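PDB 1O8P: putatuve endo-xylanase from Clostridium stercorarium, which probably degrades xylan as an endo-xylanase, of which this family 6 carbohydrate-binding module, a calcium-containing beta-sandwich, probably binds the polysaccharide. Local coordinates for residues Asn28-Ala31 and Glu32-Asp35. Sequence-based numbering, arbitrary orientation.
With CA (calcium ion), chain B.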
loop_
_atom_site.group_PDB
_atom_site.type_symbol
_atom_site.label_atom_id
_atom_site.label_comp_id
_atom_site.label_asym_id
_atom_site.label_seq_id
_atom_site.Cartn_x
_atom_site.Cartn_y
_atom_site.Cartn_z
ATOM N N ASN A 28 10.404 0.517 -3.875
ATOM C CA ASN A 28 9.380 -0.301 -3.224
ATOM C C ASN A 28 9.292 -0.090 -1.730
ATOM O O ASN A 28 10.292 -0.190 -0.992
ATOM C CB ASN A 28 9.582 -1.783 -3.504
ATOM C CG ASN A 28 9.494 -2.096 -4.970
ATOM O OD1 ASN A 28 9.129 -1.248 -5.769
ATOM N ND2 ASN A 28 9.866 -3.280 -5.336
ATOM N N ILE A 29 8.097 0.254 -1.281
ATOM C CA ILE A 29 7.828 0.252 0.153
ATOM C C ILE A 29 7.248 -1.091 0.509
ATOM O O ILE A 29 6.164 -1.445 0.019
ATOM C CB ILE A 29 6.872 1.413 0.556
ATOM C CG1 ILE A 29 7.410 2.759 0.052
ATOM C CG2 ILE A 29 6.695 1.429 2.098
ATOM C CD1 ILE A 29 6.348 3.791 -0.240
ATOM N N GLN A 30 7.954 -1.832 1.369
ATOM C CA GLN A 30 7.518 -3.173 1.721
ATOM C C GLN A 30 6.306 -2.974 2.599
ATOM O O GLN A 30 6.373 -2.239 3.574
ATOM C CB GLN A 30 8.646 -3.992 2.398
ATOM C CG GLN A 30 9.870 -4.253 1.489
ATOM C CD GLN A 30 9.492 -4.980 0.184
ATOM O OE1 GLN A 30 8.535 -5.778 0.159
ATOM N NE2 GLN A 30 10.215 -4.697 -0.897
ATOM N N ALA A 31 5.186 -3.595 2.241
ATOM C CA ALA A 31 3.933 -3.323 2.922
ATOM C C ALA A 31 3.976 -3.810 4.382
ATOM O O ALA A 31 3.249 -3.279 5.260
ATOM C CB ALA A 31 2.776 -3.951 2.154
ATOM N N GLU A 32 4.796 -4.830 4.642
ATOM C CA GLU A 32 5.025 -5.273 6.021
ATOM C C GLU A 32 5.824 -4.236 6.862
ATOM O O GLU A 32 5.915 -4.373 8.069
ATOM C CB GLU A 32 5.692 -6.674 6.077
ATOM C CG GLU A 32 7.139 -6.750 5.601
ATOM C CD GLU A 32 7.257 -6.884 4.093
ATOM O OE1 GLU A 32 6.321 -6.487 3.360
ATOM O OE2 GLU A 32 8.302 -7.366 3.615
ATOM N N ASP A 33 6.380 -3.200 6.233
ATOM C CA ASP A 33 7.141 -2.203 7.013
ATOM C C ASP A 33 6.265 -1.008 7.420
ATOM O O ASP A 33 6.630 0.142 7.191
ATOM C CB ASP A 33 8.347 -1.701 6.227
ATOM C CG ASP A 33 9.396 -2.776 5.976
ATOM O OD1 ASP A 33 9.450 -3.818 6.652
ATOM O OD2 ASP A 33 10.261 -2.627 5.096
ATOM N N TYR A 34 5.098 -1.291 7.987
ATOM C CA TYR A 34 4.215 -0.252 8.459
ATOM C C TYR A 34 4.624 0.203 9.871
ATOM O O TYR A 34 5.176 -0.580 10.666
ATOM C CB TYR A 34 2.749 -0.720 8.424
ATOM C CG TYR A 34 2.495 -2.006 9.181
ATOM C CD1 TYR A 34 2.291 -1.996 10.556
ATOM C CD2 TYR A 34 2.455 -3.229 8.519
ATOM C CE1 TYR A 34 2.051 -3.169 11.252
ATOM C CE2 TYR A 34 2.220 -4.426 9.203
ATOM C CZ TYR A 34 2.012 -4.386 10.568
ATOM O OH TYR A 34 1.783 -5.568 11.254
ATOM N N ASP A 35 4.371 1.474 10.164
ATOM C CA ASP A 35 4.727 2.049 11.452
ATOM C C ASP A 35 3.572 1.916 12.407
ATOM O O ASP A 35 3.754 1.960 13.592
ATOM C CB ASP A 35 5.074 3.507 11.262
ATOM C CG ASP A 35 6.250 3.680 10.352
ATOM O OD1 ASP A 35 7.367 3.448 10.837
ATOM O OD2 ASP A 35 6.166 3.993 9.137
HETATM CA CA CA B . 6.999 -7.406 1.042
HETATM O O HOH W 1 9.110 -8.620 1.357
#
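Gln30 and Glu32 reach the same calcium ion from the first and third positions of a type I beta turn that runs from Gln30 to Asp33. From Gln30 the path begins at CB, which packs against two carboxylates, with Asp33 OD2 at 3.4 Å and Glu32 OE1 at 3.5 Å. CG, set beside the backbone N (chi1 -64°), touches the same two acids more loosely. A bend at chi2 then brings the amide to the metal, where Gln30 OE1 binds calcium at 2.4 Å. Glu32 runs alongside, its own chain also bent at chi2, and grips the ion with both carboxylate oxygens, unequally: Glu32 OE1 lies 2.6 Å from calcium and OE2 2.9 Å. Amide and carboxylate planes are turned 64° apart. The turn itself is closed by Asp33 N, which donates to Gln30 O at 2.8 Å. Further along, the edge of the Tyr34 ring meets the next carbonyl, CD2 lying 3.4 Å from Ala31 O; the hydrogen bond to that oxygen comes from Tyr65 OH. A water and the backbone oxygens of Ser52 and Asp142 are further ligands of the calcium, so the turn leaving strand 29-30 is tied to strands 52-55 and 140-147: a metal site of the beta-sandwich carbohydrate-binding module of family 6.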